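PDB 3IAL: prolyl-tRNA synthetase from Giardia lamblia ATCC 50803, which probably joins L-proline to tRNA(Pro) at the cost of ATP, passing through a prolyl-adenylate intermediate. Local coordinates for residues B[52-64]-B[289-301]. Numbering follows the deposited sequence.
Sequences PYGFFMENAIMRL and GGLVLPPLIAPIH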
loop_
_atom_site.group_PDB
_atom_site.type_symbol
_atom_site.label_atom_id
_atom_site.label_comp_id
_atom_site.label_asym_id
_atom_site.label_seq_id
_atom_site.Cartn_x
_atom_site.Cartn_y
_atom_site.Cartn_z
ATOM N N PRO B 52 -11.595 -3.450 8.772
ATOM C CA PRO B 52 -10.328 -4.196 8.918
ATOM C C PRO B 52 -10.268 -5.591 8.305
ATOM O O PRO B 52 -9.315 -5.911 7.579
ATOM C CB PRO B 52 -10.168 -4.293 10.433
ATOM C CG PRO B 52 -10.760 -3.045 10.932
ATOM C CD PRO B 52 -11.956 -2.790 10.041
ATOM N N TYR B 53 -11.263 -6.420 8.611
ATOM C CA TYR B 53 -11.261 -7.803 8.158
ATOM C C TYR B 53 -11.300 -7.863 6.627
ATOM O O TYR B 53 -10.587 -8.647 6.013
ATOM C CB TYR B 53 -12.439 -8.573 8.779
ATOM C CG TYR B 53 -12.222 -10.059 8.800
ATOM C CD1 TYR B 53 -11.322 -10.632 9.697
ATOM C CD2 TYR B 53 -12.897 -10.896 7.918
ATOM C CE1 TYR B 53 -11.107 -11.999 9.720
ATOM C CE2 TYR B 53 -12.686 -12.275 7.932
ATOM C CZ TYR B 53 -11.782 -12.811 8.832
ATOM O OH TYR B 53 -11.562 -14.151 8.858
ATOM N N GLY B 54 -12.130 -7.021 6.020
ATOM C CA GLY B 54 -12.170 -6.887 4.570
ATOM C C GLY B 54 -10.928 -6.250 3.957
ATOM O O GLY B 54 -10.410 -6.741 2.950
ATOM N N PHE B 55 -10.429 -5.158 4.544
ATOM C CA PHE B 55 -9.267 -4.493 3.940
ATOM C C PHE B 55 -8.017 -5.375 3.919
ATOM O O PHE B 55 -7.209 -5.267 3.002
ATOM C CB PHE B 55 -8.908 -3.160 4.600
ATOM C CG PHE B 55 -7.898 -2.378 3.804
ATOM C CD1 PHE B 55 -8.254 -1.827 2.582
ATOM C CD2 PHE B 55 -6.579 -2.267 4.226
ATOM C CE1 PHE B 55 -7.320 -1.133 1.810
ATOM C CE2 PHE B 55 -5.640 -1.562 3.460
ATOM C CZ PHE B 55 -6.016 -0.994 2.258
ATOM N N PHE B 56 -7.852 -6.239 4.918
ATOM C CA PHE B 56 -6.718 -7.160 4.925
ATOM C C PHE B 56 -6.673 -8.019 3.650
ATOM O O PHE B 56 -5.599 -8.290 3.119
ATOM C CB PHE B 56 -6.729 -8.076 6.155
ATOM C CG PHE B 56 -5.628 -9.082 6.134
ATOM C CD1 PHE B 56 -4.444 -8.839 6.803
ATOM C CD2 PHE B 56 -5.738 -10.235 5.366
ATOM C CE1 PHE B 56 -3.403 -9.739 6.746
ATOM C CE2 PHE B 56 -4.696 -11.142 5.304
ATOM C CZ PHE B 56 -3.525 -10.891 5.996
ATOM N N MET B 57 -7.843 -8.446 3.180
ATOM C CA MET B 57 -7.953 -9.287 1.982
ATOM C C MET B 57 -7.561 -8.516 0.721
ATOM O O MET B 57 -6.820 -9.020 -0.119
ATOM C CB MET B 57 -9.383 -9.796 1.827
ATOM C CG MET B 57 -9.936 -10.563 3.051
ATOM S SD MET B 57 -11.708 -10.866 2.930
ATOM C CE MET B 57 -12.066 -11.497 4.597
ATOM N N GLU B 58 -8.066 -7.292 0.607
ATOM C CA GLU B 58 -7.802 -6.418 -0.539
ATOM C C GLU B 58 -6.328 -6.077 -0.613
ATOM O O GLU B 58 -5.714 -6.140 -1.682
ATOM C CB GLU B 58 -8.613 -5.119 -0.416
ATOM C CG GLU B 58 -8.343 -4.093 -1.517
ATOM C CD GLU B 58 -8.838 -4.525 -2.885
ATOM O OE1 GLU B 58 -9.578 -5.536 -2.987
ATOM O OE2 GLU B 58 -8.492 -3.829 -3.863
ATOM N N ASN B 59 -5.772 -5.707 0.533
ATOM C CA ASN B 59 -4.367 -5.357 0.620
ATOM C C ASN B 59 -3.483 -6.547 0.262
ATOM O O ASN B 59 -2.470 -6.387 -0.416
ATOM C CB ASN B 59 -4.035 -4.868 2.020
ATOM C CG ASN B 59 -2.687 -4.190 2.094
ATOM O OD1 ASN B 59 -1.831 -4.582 2.882
ATOM N ND2 ASN B 59 -2.487 -3.170 1.265
ATOM N N ALA B 60 -3.887 -7.743 0.691
ATOM C CA ALA B 60 -3.133 -8.958 0.383
ATOM C C ALA B 60 -3.138 -9.244 -1.111
ATOM O O ALA B 60 -2.114 -9.627 -1.676
ATOM C CB ALA B 60 -3.689 -10.145 1.156
ATOM N N ILE B 61 -4.287 -9.062 -1.755
ATOM C CA ILE B 61 -4.391 -9.282 -3.192
ATOM C C ILE B 61 -3.479 -8.308 -3.948
ATOM O O ILE B 61 -2.687 -8.730 -4.817
ATOM C CB ILE B 61 -5.835 -9.150 -3.684
ATOM C CG1 ILE B 61 -6.659 -10.362 -3.217
ATOM C CG2 ILE B 61 -5.874 -9.033 -5.219
ATOM C CD1 ILE B 61 -8.153 -10.204 -3.397
ATOM N N MET B 62 -3.565 -7.025 -3.593
ATOM C CA MET B 62 -2.783 -5.981 -4.280
ATOM C C MET B 62 -1.288 -6.072 -3.970
ATOM O O MET B 62 -0.464 -5.832 -4.849
ATOM C CB MET B 62 -3.326 -4.578 -3.976
ATOM C CG MET B 62 -4.763 -4.370 -4.465
ATOM S SD MET B 62 -4.908 -4.533 -6.258
ATOM C CE MET B 62 -6.671 -4.819 -6.410
ATOM N N ARG B 63 -0.936 -6.435 -2.740
ATOM C CA ARG B 63 0.468 -6.691 -2.405
ATOM C C ARG B 63 1.038 -7.817 -3.268
ATOM O O ARG B 63 2.175 -7.728 -3.720
ATOM C CB ARG B 63 0.641 -7.061 -0.922
ATOM C CG ARG B 63 0.568 -5.892 0.051
ATOM C CD ARG B 63 1.709 -5.960 1.076
ATOM N NE ARG B 63 1.603 -4.930 2.115
ATOM C CZ ARG B 63 1.140 -5.124 3.351
ATOM N NH1 ARG B 63 0.715 -6.322 3.751
ATOM N NH2 ARG B 63 1.100 -4.102 4.204
ATOM N N LEU B 64 0.261 -8.886 -3.463
ATOM C CA LEU B 64 0.696 -9.986 -4.326
ATOM C C LEU B 64 0.908 -9.506 -5.759
ATOM O O LEU B 64 1.908 -9.838 -6.388
ATOM C CB LEU B 64 -0.296 -11.153 -4.313
ATOM C CG LEU B 64 0.070 -12.315 -5.250
ATOM C CD1 LEU B 64 1.404 -12.996 -4.848
ATOM C CD2 LEU B 64 -1.060 -13.335 -5.326
ATOM N N GLY B 289 -22.638 -21.183 5.510
ATOM C CA GLY B 289 -22.125 -20.681 6.785
ATOM C C GLY B 289 -21.432 -19.329 6.671
ATOM O O GLY B 289 -20.995 -18.762 7.678
ATOM N N GLY B 290 -21.300 -18.821 5.445
ATOM C CA GLY B 290 -20.615 -17.549 5.196
ATOM C C GLY B 290 -19.377 -17.721 4.338
ATOM O O GLY B 290 -19.417 -18.417 3.320
ATOM N N LEU B 291 -18.277 -17.093 4.757
ATOM C CA LEU B 291 -17.066 -17.044 3.966
ATOM C C LEU B 291 -16.270 -18.334 4.077
ATOM O O LEU B 291 -16.361 -19.048 5.069
ATOM C CB LEU B 291 -16.167 -15.872 4.403
ATOM C CG LEU B 291 -16.756 -14.460 4.336
ATOM C CD1 LEU B 291 -15.778 -13.445 4.899
ATOM C CD2 LEU B 291 -17.156 -14.095 2.917
ATOM N N VAL B 292 -15.496 -18.603 3.032
ATOM C CA VAL B 292 -14.541 -19.696 2.968
ATOM C C VAL B 292 -13.320 -19.102 2.247
ATOM O O VAL B 292 -13.305 -19.013 1.032
ATOM C CB VAL B 292 -15.123 -20.882 2.158
ATOM C CG1 VAL B 292 -14.075 -21.957 1.909
ATOM C CG2 VAL B 292 -16.373 -21.464 2.862
ATOM N N LEU B 293 -12.308 -18.695 3.006
ATOM C CA LEU B 293 -11.215 -17.876 2.474
ATOM C C LEU B 293 -10.009 -18.699 2.023
ATOM O O LEU B 293 -9.500 -19.516 2.785
ATOM C CB LEU B 293 -10.751 -16.865 3.532
ATOM C CG LEU B 293 -11.818 -15.913 4.068
ATOM C CD1 LEU B 293 -11.251 -15.093 5.226
ATOM C CD2 LEU B 293 -12.343 -15.003 2.959
ATOM N N PRO B 294 -9.534 -18.466 0.791
ATOM C CA PRO B 294 -8.212 -18.959 0.430
ATOM C C PRO B 294 -7.150 -18.389 1.384
ATOM O O PRO B 294 -7.325 -17.267 1.885
ATOM C CB PRO B 294 -8.012 -18.422 -0.982
ATOM C CG PRO B 294 -9.385 -18.177 -1.505
ATOM C CD PRO B 294 -10.177 -17.743 -0.320
ATOM N N PRO B 295 -6.075 -19.158 1.664
ATOM C CA PRO B 295 -5.040 -18.733 2.611
ATOM C C PRO B 295 -4.469 -17.333 2.373
ATOM O O PRO B 295 -4.255 -16.596 3.340
ATOM C CB PRO B 295 -3.946 -19.797 2.437
ATOM C CG PRO B 295 -4.681 -21.023 2.067
ATOM C CD PRO B 295 -5.894 -20.564 1.260
ATOM N N LEU B 296 -4.230 -16.975 1.113
ATOM C CA LEU B 296 -3.686 -15.656 0.757
ATOM C C LEU B 296 -4.410 -14.514 1.472
ATOM O O LEU B 296 -3.782 -13.593 1.988
ATOM C CB LEU B 296 -3.777 -15.421 -0.758
ATOM C CG LEU B 296 -3.298 -14.040 -1.237
ATOM C CD1 LEU B 296 -1.780 -13.924 -1.077
ATOM C CD2 LEU B 296 -3.727 -13.747 -2.684
ATOM N N ILE B 297 -5.736 -14.587 1.495
ATOM C CA ILE B 297 -6.554 -13.488 2.008
ATOM C C ILE B 297 -7.199 -13.762 3.361
ATOM O O ILE B 297 -8.039 -12.994 3.787
ATOM C CB ILE B 297 -7.654 -13.072 0.990
ATOM C CG1 ILE B 297 -8.594 -14.251 0.661
ATOM C CG2 ILE B 297 -7.006 -12.506 -0.261
ATOM C CD1 ILE B 297 -9.923 -13.845 -0.032
ATOM N N ALA B 298 -6.811 -14.836 4.040
ATOM C CA ALA B 298 -7.327 -15.103 5.382
ATOM C C ALA B 298 -6.534 -14.267 6.386
ATOM O O ALA B 298 -5.329 -14.485 6.547
ATOM C CB ALA B 298 -7.203 -16.592 5.724
ATOM N N PRO B 299 -7.191 -13.305 7.062
ATOM C CA PRO B 299 -6.458 -12.579 8.110
ATOM C C PRO B 299 -5.926 -13.502 9.217
ATOM O O PRO B 299 -4.888 -13.213 9.806
ATOM C CB PRO B 299 -7.505 -11.595 8.654
ATOM C CG PRO B 299 -8.423 -11.374 7.511
ATOM C CD PRO B 299 -8.539 -12.742 6.870
ATOM N N ILE B 300 -6.634 -14.604 9.470
ATOM C CA ILE B 300 -6.186 -15.659 10.373
ATOM C C ILE B 300 -6.258 -16.986 9.627
ATOM O O ILE B 300 -7.342 -17.439 9.279
ATOM C CB ILE B 300 -7.099 -15.723 11.622
ATOM C CG1 ILE B 300 -6.850 -14.515 12.528
ATOM C CG2 ILE B 300 -6.881 -17.019 12.405
ATOM C CD1 ILE B 300 -8.005 -14.234 13.479
ATOM N N HIS B 301 -5.111 -17.601 9.356
ATOM C CA HIS B 301 -5.090 -18.920 8.717
ATOM C C HIS B 301 -5.694 -19.987 9.628
ATOM O O HIS B 301 -6.361 -20.908 9.163
ATOM C CB HIS B 301 -3.661 -19.361 8.406
ATOM C CG HIS B 301 -3.004 -18.606 7.296
ATOM N ND1 HIS B 301 -1.808 -17.941 7.461
ATOM C CD2 HIS B 301 -3.350 -18.440 5.998
ATOM C CE1 HIS B 301 -1.454 -17.386 6.318
ATOM N NE2 HIS B 301 -2.372 -17.672 5.414
HETATM O O HOH W 1 -9.130 -15.657 8.235
#
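Leu-291 opens the contact from the linker 289-301, its CD1 lying at the edge of the Tyr-53 ring and 4.2 Å from CE of Met-57. Two residues on, Leu-293 meets Met-57 at about a right angle. The methionine chain, extended beyond CG (chi2 169°, chi3 -171°), carries its CE to 3.7 Å from Leu-293 CD1, a methyl that also lies against the Tyr-53 hydroxyl. A 3-10 turn, 295-297, then brings the linker against the middle of helix 52-71. Leu-296 sends CD2 obliquely to CD2 of Leu-64, 3.8 Å away, while its carbonyl O rests on CB of Ala-60. The closest backbone approach follows at Ile-297, whose CA lies 4.4 Å from that of Met-57; the two side chains cross there, CB to CB. CG2 of Ile-297 comes to 3.7 Å from Ile-61 CG1, the two side chains lying side by side and pointing the same way. Pro-299 is wedged between two aromatic rings of the helix, one turn apart. CG of the proline sits over a face of Tyr-53, 3.8 Å from the ring centroid, and its CA covers a face of Phe-56 at the same centroid distance; both are CH-pi contacts. Phe-56 reaches it with CG anti to the backbone N (chi1 176°). Beyond the proline a water bridges the segments, donating to Tyr-53 OH at 2.9 Å and accepting from Ile-300 N; that hydroxyl is also hydrogen-bonded to Lys-360 O. The linker thus joins helix 52-71, probably the class II motif 1 helix, whose Arg-63 salt-bridges Glu-66 of the second subunit, to strand 302-307 of the anticodon-binding domain. Leu-278 of helix 276-285 touches Met-57 and Ile-61, Leu-282 touches Leu-293, and helix 180-201 borders Leu-64 and Leu-296.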